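Ribokinase (Cryptococcus neoformans var. grubii serotype A, PDB 6CW5) probably catalyses the ATP- and magnesium-dependent phosphorylation of D-ribose at O-5, giving D-ribose 5-phosphate, as a PfkB-family sugar kinase. Local coordinates at residues L204-S209 and H232-F237; S293-S296 and K302-L305; P131-A136 and L153-A158; N54-V59 and G64-D69. All blocks are in the same frame, centred on the assembly; numbering follows the deposited sequence.

Contact 1: L204-S209 and H232-F237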
loop_
_atom_site.group_PDB
_atom_site.type_symbol
_atom_site.label_atom_id
_atom_site.label_comp_id
_atom_site.label_asym_id
_atom_site.label_seq_id
_atom_site.Cartn_x
_atom_site.Cartn_y
_atom_site.Cartn_z
ATOM N N LEU A 204 5.720 -12.240 -21.274
ATOM C CA LEU A 204 4.397 -12.789 -21.558
ATOM C C LEU A 204 3.304 -11.829 -21.112
ATOM O O LEU A 204 2.302 -11.655 -21.808
ATOM C CB LEU A 204 4.203 -14.137 -20.858
ATOM C CG LEU A 204 4.824 -15.384 -21.484
ATOM C CD1 LEU A 204 4.639 -16.588 -20.560
ATOM C CD2 LEU A 204 4.198 -15.641 -22.838
ATOM N N ALA A 205 3.471 -11.208 -19.939
ATOM C CA ALA A 205 2.454 -10.271 -19.475
ATOM C C ALA A 205 2.402 -9.042 -20.369
ATOM O O ALA A 205 1.367 -8.363 -20.424
ATOM C CB ALA A 205 2.728 -9.872 -18.012
ATOM N N PHE A 206 3.500 -8.727 -21.049
ATOM C CA PHE A 206 3.594 -7.524 -21.862
ATOM C C PHE A 206 3.283 -7.805 -23.329
ATOM O O PHE A 206 3.604 -6.984 -24.203
ATOM C CB PHE A 206 4.994 -6.893 -21.722
ATOM C CG PHE A 206 5.288 -6.395 -20.319
ATOM C CD1 PHE A 206 4.251 -6.312 -19.387
ATOM C CD2 PHE A 206 6.572 -5.977 -19.969
ATOM C CE1 PHE A 206 4.500 -5.854 -18.089
ATOM C CE2 PHE A 206 6.835 -5.504 -18.688
ATOM C CZ PHE A 206 5.795 -5.452 -17.754
ATOM N N GLY A 207 2.669 -8.944 -23.611
ATOM C CA GLY A 207 2.154 -9.233 -24.936
ATOM C C GLY A 207 3.145 -9.865 -25.885
ATOM O O GLY A 207 2.793 -10.108 -27.054
ATOM N N SER A 208 4.354 -10.162 -25.423
ATOM C CA SER A 208 5.359 -10.801 -26.257
ATOM C C SER A 208 5.072 -12.291 -26.369
ATOM O O SER A 208 4.436 -12.887 -25.495
ATOM C CB SER A 208 6.742 -10.566 -25.654
ATOM O OG SER A 208 7.775 -11.159 -26.426
ATOM N N SER A 209 5.518 -12.897 -27.472
ATOM C CA SER A 209 5.574 -14.353 -27.505
ATOM C C SER A 209 6.938 -14.900 -27.092
ATOM O O SER A 209 7.087 -16.123 -26.977
ATOM C CB SER A 209 5.218 -14.876 -28.895
ATOM O OG SER A 209 6.126 -14.327 -29.818
ATOM N N HIS A 232 13.243 -4.002 -22.884
ATOM C CA HIS A 232 13.633 -2.600 -22.827
ATOM C C HIS A 232 12.728 -1.728 -23.678
ATOM O O HIS A 232 12.370 -0.621 -23.270
ATOM C CB HIS A 232 15.090 -2.445 -23.295
ATOM C CG HIS A 232 15.526 -1.022 -23.462
ATOM N ND1 HIS A 232 15.711 -0.182 -22.381
ATOM C CD2 HIS A 232 15.847 -0.296 -24.564
ATOM C CE1 HIS A 232 16.123 0.998 -22.812
ATOM N NE2 HIS A 232 16.193 0.963 -24.134
ATOM N N GLU A 233 12.365 -2.204 -24.875
ATOM C CA GLU A 233 11.582 -1.438 -25.834
ATOM C C GLU A 233 10.084 -1.534 -25.604
ATOM O O GLU A 233 9.324 -0.838 -26.297
ATOM C CB GLU A 233 11.845 -1.924 -27.261
ATOM C CG GLU A 233 13.283 -2.012 -27.649
ATOM C CD GLU A 233 13.842 -0.688 -28.077
ATOM O OE1 GLU A 233 13.072 0.172 -28.562
ATOM O OE2 GLU A 233 15.061 -0.512 -27.928
ATOM N N ASN A 234 9.636 -2.364 -24.671
ATOM C CA ASN A 234 8.214 -2.659 -24.569
ATOM C C ASN A 234 7.484 -1.499 -23.891
ATOM O O ASN A 234 7.932 -1.001 -22.859
ATOM C CB ASN A 234 8.008 -3.967 -23.783
ATOM C CG ASN A 234 6.575 -4.411 -23.813
ATOM O OD1 ASN A 234 5.749 -3.783 -23.181
ATOM N ND2 ASN A 234 6.256 -5.458 -24.602
ATOM N N ASP A 235 6.349 -1.075 -24.459
ATOM C CA ASP A 235 5.686 0.115 -23.928
ATOM C C ASP A 235 5.120 -0.079 -22.533
ATOM O O ASP A 235 4.815 0.920 -21.869
ATOM C CB ASP A 235 4.552 0.570 -24.841
ATOM C CG ASP A 235 5.045 1.069 -26.190
ATOM O OD1 ASP A 235 6.180 1.579 -26.259
ATOM O OD2 ASP A 235 4.286 0.941 -27.174
ATOM N N TYR A 236 4.937 -1.325 -22.073
ATOM C CA TYR A 236 4.494 -1.527 -20.694
ATOM C C TYR A 236 5.621 -1.339 -19.698
ATOM O O TYR A 236 5.357 -1.159 -18.499
ATOM C CB TYR A 236 3.908 -2.933 -20.487
ATOM C CG TYR A 236 2.547 -3.187 -21.091
ATOM C CD1 TYR A 236 1.407 -2.585 -20.570
ATOM C CD2 TYR A 236 2.392 -4.065 -22.166
ATOM C CE1 TYR A 236 0.150 -2.823 -21.125
ATOM C CE2 TYR A 236 1.132 -4.309 -22.727
ATOM C CZ TYR A 236 0.025 -3.691 -22.198
ATOM O OH TYR A 236 -1.213 -3.924 -22.740
ATOM N N PHE A 237 6.865 -1.377 -20.168
ATOM C CA PHE A 237 8.033 -1.345 -19.299
ATOM C C PHE A 237 8.504 0.107 -19.231
ATOM O O PHE A 237 7.700 1.027 -19.410
ATOM C CB PHE A 237 9.107 -2.294 -19.864
ATOM C CG PHE A 237 10.152 -2.749 -18.858
ATOM C CD1 PHE A 237 9.779 -3.347 -17.656
ATOM C CD2 PHE A 237 11.505 -2.593 -19.147
ATOM C CE1 PHE A 237 10.740 -3.793 -16.755
ATOM C CE2 PHE A 237 12.477 -3.000 -18.244
ATOM C CZ PHE A 237 12.098 -3.592 -17.041
#
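The Phe206 ring takes Tyr236 CB over one face, 3.7 Å from the ring centroid and 16° off the normal, a CH-pi contact. Near the plane of the same ring, at its edge, Phe237 CD1 lies 3.8 Å from Phe206 CE2. The Phe206 and Tyr236 rings are nearly parallel, with planes 29° apart, but their centroids are 5.6 Å apart, so the rings barely overlap, and it is Tyr236 CB that lies over the Phe206 face. The amide of Asn234 works with both ends. Its ND2 donates to Phe206 O at 3.1 Å, tilted from the carbonyl plane, while OD1 accepts from Tyr236 N at 2.8 Å in an Asx turn. Two bonds thus fix the amide's rotation. CG of Asn234 stands opposite the backbone N (chi1 -172°), which carries the amide across to the carbonyl just past the helix end. That end is a Schellman motif with Gly207 as its C-prime residue. The contact therefore joins the chain just after helix 196-205 to the type I turn Asn234-Phe237 that follows helix 220-233; Phe206 also packs on Leu231 of the latter helix and on Leu181 of helix 178-183, and Phe237 meets the Trp186 ring.

Contact 2: S293-S296 and K302-L305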
loop_
_atom_site.group_PDB
_atom_site.type_symbol
_atom_site.label_atom_id
_atom_site.label_comp_id
_atom_site.label_asym_id
_atom_site.label_seq_id
_atom_site.Cartn_x
_atom_site.Cartn_y
_atom_site.Cartn_z
ATOM N N SER A 293 29.176 0.443 -3.138
ATOM C CA SER A 293 30.600 0.519 -2.826
ATOM C C SER A 293 31.367 1.484 -3.715
ATOM O O SER A 293 32.547 1.734 -3.449
ATOM C CB SER A 293 31.257 -0.856 -2.971
ATOM O OG SER A 293 31.175 -1.294 -4.321
ATOM N N GLY A 294 30.752 2.015 -4.760
ATOM C CA GLY A 294 31.509 2.765 -5.733
ATOM C C GLY A 294 32.258 1.916 -6.734
ATOM O O GLY A 294 32.904 2.476 -7.627
ATOM N N LYS A 295 32.202 0.591 -6.609
ATOM C CA LYS A 295 32.806 -0.288 -7.601
ATOM C C LYS A 295 32.194 -0.038 -8.969
ATOM O O LYS A 295 31.032 0.358 -9.093
ATOM C CB LYS A 295 32.596 -1.760 -7.233
ATOM C CG LYS A 295 33.596 -2.348 -6.260
ATOM C CD LYS A 295 33.184 -3.767 -5.894
ATOM C CE LYS A 295 34.147 -4.385 -4.900
ATOM N NZ LYS A 295 33.644 -5.681 -4.355
ATOM N N SER A 296 32.987 -0.275 -10.006
ATOM C CA SER A 296 32.415 -0.365 -11.334
ATOM C C SER A 296 31.404 -1.503 -11.369
ATOM O O SER A 296 31.447 -2.435 -10.559
ATOM C CB SER A 296 33.502 -0.608 -12.379
ATOM O OG SER A 296 34.012 -1.929 -12.268
ATOM N N LYS A 302 31.400 -9.270 -10.811
ATOM C CA LYS A 302 32.352 -10.357 -10.620
ATOM C C LYS A 302 32.365 -10.810 -9.162
ATOM O O LYS A 302 32.399 -12.014 -8.878
ATOM C CB LYS A 302 33.746 -9.924 -11.081
ATOM N N THR A 303 32.290 -9.858 -8.223
ATOM C CA THR A 303 32.259 -10.216 -6.804
ATOM C C THR A 303 30.997 -10.995 -6.462
ATOM O O THR A 303 31.057 -11.992 -5.729
ATOM C CB THR A 303 32.360 -8.960 -5.934
ATOM O OG1 THR A 303 33.539 -8.231 -6.283
ATOM C CG2 THR A 303 32.430 -9.328 -4.453
ATOM N N CYS A 304 29.843 -10.537 -6.963
ATOM C CA CYS A 304 28.589 -11.270 -6.776
ATOM C C CYS A 304 28.734 -12.725 -7.174
ATOM O O CYS A 304 28.270 -13.624 -6.464
ATOM C CB CYS A 304 27.462 -10.660 -7.613
ATOM S SG CYS A 304 26.960 -9.020 -7.160
ATOM N N LEU A 305 29.361 -12.971 -8.328
ATOM C CA LEU A 305 29.466 -14.331 -8.844
ATOM C C LEU A 305 30.262 -15.223 -7.903
ATOM O O LEU A 305 29.881 -16.375 -7.659
ATOM C CB LEU A 305 30.094 -14.304 -10.239
ATOM C CG LEU A 305 29.086 -13.749 -11.243
ATOM C CD1 LEU A 305 29.681 -13.619 -12.638
ATOM C CD2 LEU A 305 27.875 -14.652 -11.265
#
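The short loop between two consecutive helices of the PfkB-type kinase fold, 279-292 and 297-311, holds this contact: Lys295 reaches from the loop over to Thr303 on the second helix. Lys295 NZ donates to Thr303 OG1 at 3.2 Å, the single hydrogen bond between the two segments. The reach is long, since the nearest CA atoms, those of Lys295 and Thr303, are 10.0 Å apart. It is spanned because the lysine chain is extended beyond CG, with chi2, chi3 and chi4 all near 180°, and it meets the threonine side chain at about a right angle. NZ also passes Thr303 CG2 at 3.8 Å, so the ammonium end meets both branches. Only 67 Å² is buried in all, consistent with a small surface contact.

The threonine hydroxyl has a second partner in Asp299 O, one turn back in its own helix, and this bond probably helps to hold OG1 where the lysine finds it. The loop is shaped by its own bonds. Gly294, at positive phi, ends the preceding helix, and Ser296 is the N-cap of the next, its OG bonded to Asp299 N. Thr303 also packs on Tyr286 of helix 279-292. Ser293 OG, set between its backbone N and carbonyl carbon (chi1 63°), accepts from Lys295 N at 3.1 Å with an N-H...O angle of 159°, closing an ST turn at the base of the lysine.

Contact 3: P131-A136 and L153-A158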
loop_
_atom_site.group_PDB
_atom_site.type_symbol
_atom_site.label_atom_id
_atom_site.label_comp_id
_atom_site.label_asym_id
_atom_site.label_seq_id
_atom_site.Cartn_x
_atom_site.Cartn_y
_atom_site.Cartn_z
ATOM N N PRO A 131 2.439 5.434 9.623
ATOM C CA PRO A 131 3.356 6.506 10.013
ATOM C C PRO A 131 4.070 7.088 8.797
ATOM O O PRO A 131 4.047 6.527 7.699
ATOM C CB PRO A 131 4.345 5.793 10.938
ATOM C CG PRO A 131 4.433 4.405 10.371
ATOM C CD PRO A 131 3.039 4.091 9.786
ATOM N N THR A 132 4.673 8.256 9.031
ATOM C CA THR A 132 5.629 8.796 8.073
ATOM C C THR A 132 6.769 7.802 7.933
ATOM O O THR A 132 7.348 7.365 8.937
ATOM C CB THR A 132 6.189 10.128 8.566
ATOM O OG1 THR A 132 5.134 11.067 8.824
ATOM C CG2 THR A 132 7.212 10.735 7.575
ATOM N N THR A 133 7.128 7.491 6.703
ATOM C CA THR A 133 8.391 6.809 6.424
ATOM C C THR A 133 9.243 7.722 5.549
ATOM O O THR A 133 8.813 8.158 4.477
ATOM C CB THR A 133 8.162 5.441 5.774
ATOM O OG1 THR A 133 7.378 4.615 6.658
ATOM C CG2 THR A 133 9.504 4.741 5.508
ATOM N N SER A 134 10.387 8.117 6.069
ATOM C CA SER A 134 11.306 8.978 5.358
ATOM C C SER A 134 12.355 8.099 4.716
ATOM O O SER A 134 12.772 7.085 5.290
ATOM C CB SER A 134 11.972 9.976 6.297
ATOM O OG SER A 134 12.909 10.797 5.604
ATOM N N LEU A 135 12.756 8.475 3.514
ATOM C CA LEU A 135 13.875 7.827 2.857
ATOM C C LEU A 135 15.128 8.675 2.945
ATOM O O LEU A 135 16.104 8.400 2.240
ATOM C CB LEU A 135 13.527 7.531 1.395
ATOM C CG LEU A 135 12.325 6.612 1.231
ATOM C CD1 LEU A 135 12.136 6.293 -0.235
ATOM C CD2 LEU A 135 12.462 5.293 2.034
ATOM N N ALA A 136 15.117 9.692 3.819
ATOM C CA ALA A 136 16.139 10.730 3.793
ATOM C C ALA A 136 17.546 10.166 3.956
ATOM O O ALA A 136 18.494 10.694 3.364
ATOM C CB ALA A 136 15.857 11.766 4.885
ATOM N N LEU A 153 4.896 -0.735 -3.749
ATOM C CA LEU A 153 4.679 0.372 -4.688
ATOM C C LEU A 153 4.939 1.727 -4.026
ATOM O O LEU A 153 5.515 2.640 -4.645
ATOM C CB LEU A 153 3.240 0.332 -5.208
ATOM C CG LEU A 153 2.936 -0.905 -6.063
ATOM C CD1 LEU A 153 1.441 -0.960 -6.280
ATOM C CD2 LEU A 153 3.643 -0.765 -7.410
ATOM N N ALA A 154 4.461 1.893 -2.791
ATOM C CA ALA A 154 4.627 3.171 -2.100
ATOM C C ALA A 154 6.103 3.493 -1.888
ATOM O O ALA A 154 6.539 4.635 -2.112
ATOM C CB ALA A 154 3.870 3.132 -0.762
ATOM N N TYR A 155 6.892 2.507 -1.448
ATOM C CA TYR A 155 8.308 2.776 -1.196
ATOM C C TYR A 155 9.063 3.040 -2.496
ATOM O O TYR A 155 9.901 3.952 -2.565
ATOM C CB TYR A 155 8.955 1.602 -0.469
ATOM C CG TYR A 155 8.667 1.566 1.017
ATOM C CD1 TYR A 155 7.374 1.389 1.492
ATOM C CD2 TYR A 155 9.695 1.725 1.941
ATOM C CE1 TYR A 155 7.131 1.348 2.879
ATOM C CE2 TYR A 155 9.463 1.678 3.302
ATOM C CZ TYR A 155 8.173 1.490 3.764
ATOM O OH TYR A 155 7.936 1.463 5.134
ATOM N N LEU A 156 8.781 2.254 -3.533
ATOM C CA LEU A 156 9.430 2.500 -4.832
ATOM C C LEU A 156 9.081 3.875 -5.374
ATOM O O LEU A 156 9.950 4.597 -5.904
ATOM C CB LEU A 156 9.015 1.419 -5.839
ATOM C CG LEU A 156 9.492 1.651 -7.288
ATOM C CD1 LEU A 156 11.002 1.595 -7.326
ATOM C CD2 LEU A 156 8.901 0.570 -8.189
ATOM N N THR A 157 7.818 4.271 -5.256
ATOM C CA THR A 157 7.419 5.595 -5.745
ATOM C C THR A 157 8.119 6.695 -4.969
ATOM O O THR A 157 8.610 7.680 -5.555
ATOM C CB THR A 157 5.897 5.723 -5.640
ATOM O OG1 THR A 157 5.300 4.701 -6.463
ATOM C CG2 THR A 157 5.441 7.100 -6.140
ATOM N N ALA A 158 8.197 6.544 -3.646
ATOM C CA ALA A 158 8.904 7.533 -2.840
ATOM C C ALA A 158 10.380 7.593 -3.217
ATOM O O ALA A 158 11.000 8.675 -3.198
ATOM C CB ALA A 158 8.750 7.194 -1.350
#
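Leu135 CD1 presses on Ala158 CB at 3.7 Å, and this is the larger, apolar half of the contact, in which Leu135 gives up 64 Å² to the helix. The same methyl lies 3.7 Å from Ala158 C and 4.0 Å from Tyr155 O, so it rests against the backbone of helix 149-161 over the turn between those residues. Leu135 reaches there with CG opposite its carbonyl carbon (chi1 -60°) and chi2 extended at -175°. Leu16 of strand 15-18 packs against both Leu135 and Tyr155, placing the pair against an inner strand of the central sheet.

The other half is smaller and mixed, with 35 Å² of Thr133 covered. Thr133 meets the far end of Tyr155 at about a right angle, its CG2 3.8 Å from Tyr155 CE2 and 3.7 Å from Tyr155 OH. Thr133 OG1 comes within 3.5 Å of Tyr155 OH, but no hydrogen bond joins the segments. The solvent side is the loop itself, where Ser134 is exposed and turns its CB away from the helix. In the same loop, Thr132 OG1 hydrogen-bonds Thr177 OG1 of the second subunit, so the loop between strands 115-119 and 140-143 borders the dimer interface.

The phenol's strong partner is Asp69 OD2 on strand 66-73. A phosphate ion, probably from the crystallisation liquor, lies about 4 Å from the Tyr155 side chain. The chemistry implies that the loop meets the helix through van der Waals contacts, while the tyrosine hydroxyl spends its directional bond on the neighbouring strand.

Contact 4: N54-V59 and G64-D69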
loop_
_atom_site.group_PDB
_atom_site.type_symbol
_atom_site.label_atom_id
_atom_site.label_comp_id
_atom_site.label_asym_id
_atom_site.label_seq_id
_atom_site.Cartn_x
_atom_site.Cartn_y
_atom_site.Cartn_z
ATOM N N ASN A 54 17.046 -12.245 3.749
ATOM C CA ASN A 54 18.167 -12.839 3.014
ATOM C C ASN A 54 18.967 -11.765 2.299
ATOM O O ASN A 54 20.206 -11.753 2.338
ATOM C CB ASN A 54 17.681 -13.848 1.955
ATOM C CG ASN A 54 17.186 -15.153 2.533
ATOM O OD1 ASN A 54 17.414 -15.461 3.692
ATOM N ND2 ASN A 54 16.504 -15.940 1.701
ATOM N N GLN A 55 18.263 -10.887 1.584
ATOM C CA GLN A 55 18.947 -9.865 0.799
ATOM C C GLN A 55 19.598 -8.827 1.715
ATOM O O GLN A 55 20.716 -8.382 1.449
ATOM C CB GLN A 55 17.965 -9.232 -0.198
ATOM C CG GLN A 55 17.634 -10.215 -1.315
ATOM C CD GLN A 55 16.630 -9.709 -2.374
ATOM O OE1 GLN A 55 16.370 -8.513 -2.509
ATOM N NE2 GLN A 55 16.043 -10.659 -3.101
ATOM N N ALA A 56 18.947 -8.477 2.829
ATOM C CA ALA A 56 19.576 -7.545 3.772
ATOM C C ALA A 56 20.834 -8.151 4.380
ATOM O O ALA A 56 21.861 -7.472 4.538
ATOM C CB ALA A 56 18.589 -7.164 4.883
ATOM N N PHE A 57 20.747 -9.419 4.770
ATOM C CA PHE A 57 21.890 -10.133 5.319
ATOM C C PHE A 57 23.062 -10.131 4.342
ATOM O O PHE A 57 24.226 -10.001 4.744
ATOM C CB PHE A 57 21.459 -11.565 5.638
ATOM C CG PHE A 57 22.349 -12.256 6.596
ATOM C CD1 PHE A 57 22.232 -12.021 7.959
ATOM C CD2 PHE A 57 23.314 -13.147 6.145
ATOM C CE1 PHE A 57 23.057 -12.687 8.859
ATOM C CE2 PHE A 57 24.154 -13.793 7.039
ATOM C CZ PHE A 57 24.021 -13.567 8.396
ATOM N N ALA A 58 22.769 -10.306 3.051
ATOM C CA ALA A 58 23.826 -10.321 2.044
ATOM C C ALA A 58 24.420 -8.936 1.841
ATOM O O ALA A 58 25.634 -8.807 1.676
ATOM C CB ALA A 58 23.288 -10.882 0.723
ATOM N N VAL A 59 23.593 -7.885 1.862
ATOM C CA VAL A 59 24.164 -6.537 1.781
ATOM C C VAL A 59 25.143 -6.337 2.922
ATOM O O VAL A 59 26.271 -5.878 2.728
ATOM C CB VAL A 59 23.062 -5.456 1.789
ATOM C CG1 VAL A 59 23.699 -4.052 1.819
ATOM C CG2 VAL A 59 22.158 -5.582 0.567
ATOM N N GLY A 64 27.976 -3.510 3.137
ATOM C CA GLY A 64 27.128 -2.340 2.987
ATOM C C GLY A 64 26.328 -2.024 4.241
ATOM O O GLY A 64 25.983 -2.908 5.014
ATOM N N GLN A 65 26.055 -0.736 4.444
ATOM C CA GLN A 65 25.163 -0.305 5.515
ATOM C C GLN A 65 23.741 -0.564 5.072
ATOM O O GLN A 65 23.337 -0.086 4.009
ATOM C CB GLN A 65 25.335 1.179 5.811
ATOM C CG GLN A 65 26.700 1.553 6.304
ATOM C CD GLN A 65 26.795 1.360 7.785
ATOM O OE1 GLN A 65 26.551 2.292 8.551
ATOM N NE2 GLN A 65 27.116 0.139 8.211
ATOM N N VAL A 66 22.978 -1.323 5.863
ATOM C CA VAL A 66 21.649 -1.712 5.415
ATOM C C VAL A 66 20.721 -1.757 6.613
ATOM O O VAL A 66 21.137 -2.063 7.740
ATOM C CB VAL A 66 21.683 -3.071 4.669
ATOM C CG1 VAL A 66 22.289 -4.179 5.573
ATOM C CG2 VAL A 66 20.312 -3.429 4.162
ATOM N N GLU A 67 19.471 -1.388 6.370
ATOM C CA GLU A 67 18.383 -1.428 7.348
ATOM C C GLU A 67 17.227 -2.216 6.754
ATOM O O GLU A 67 16.958 -2.093 5.563
ATOM C CB GLU A 67 17.866 -0.023 7.695
ATOM C CG GLU A 67 18.880 0.922 8.313
ATOM C CD GLU A 67 18.870 0.907 9.827
ATOM O OE1 GLU A 67 17.851 0.511 10.448
ATOM O OE2 GLU A 67 19.906 1.300 10.398
ATOM N N LEU A 68 16.528 -2.998 7.580
ATOM C CA LEU A 68 15.374 -3.778 7.131
ATOM C C LEU A 68 14.092 -3.211 7.735
ATOM O O LEU A 68 14.039 -2.923 8.944
ATOM C CB LEU A 68 15.541 -5.256 7.506
ATOM C CG LEU A 68 14.365 -6.169 7.137
ATOM C CD1 LEU A 68 14.171 -6.238 5.621
ATOM C CD2 LEU A 68 14.577 -7.585 7.726
ATOM N N ASP A 69 13.090 -2.966 6.880
ATOM C CA ASP A 69 11.798 -2.421 7.292
ATOM C C ASP A 69 10.751 -3.509 7.028
ATOM O O ASP A 69 10.554 -3.917 5.885
ATOM C CB ASP A 69 11.505 -1.133 6.503
ATOM C CG ASP A 69 10.181 -0.488 6.859
ATOM O OD1 ASP A 69 9.260 -1.166 7.343
ATOM O OD2 ASP A 69 10.038 0.705 6.579
#
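Val66 is the main bump, pushing from strand 66-73 against Val59 and Ala56 of helix 51-61, where a helix packs on the sheet of the alpha/beta PfkB fold and the chain returns directly into a strand. The two elements run nearly antiparallel, their short segments at 167° and 8.3 Å apart at closest approach. Val66 CB meets Val59 CG1 at 3.6 Å, and Val66 CG1 pushes between that methyl and the helix backbone, 3.5 Å from Ala56 O. This wedge depends on a chi1 of 57°, which sets CG1 between the backbone N and the carbonyl carbon and turns it to the helix; CG2 instead lies 4.2 Å from Ala56 CB.

The small Ala56 offers a shallow place on the helix surface, into which Val66 and, more loosely, Leu68 lean, with Leu68 CB 4.5 Å from Ala56 CB. Val17 of the adjacent strand 15-18 touches all three. At the other end Val59 CG1, opposite its backbone N, lies 4.0 Å from Gly64 CA, where glycine brings no side chain.

From the same helix, on another side, Asn54 ND2 and Gln55 NE2 hydrogen-bond the carboxylate of Asp281, the predicted proton acceptor, so the same helix also borders the probable active site. The connection between helix and strand is closed by Gly64 N donating to Val59 O at 2.9 Å, with an N-H...O angle of 161°.

How the contacts relate
Contact 4 is the buried core contact, apolar except for one backbone bond, whereas contacts 2 and 3 lie at the surface and contact 1 is partly buried. Contacts 1 and 2 both involve helix ends, but the first combines aromatic packing with an amide bridge and the second rests on a lone lysine-to-hydroxyl bond. Contacts 3 and 4 are the pair that touch, through the tyrosine of helix 149-161 and the aspartate of strand 66-73, and both pack on strand 15-18. Contact 1 is remote, its centre about 31 Å from that of contact 4, across the chain's centre. Contact 2 comes within about 7 Å of contact 4 at their nearest atoms.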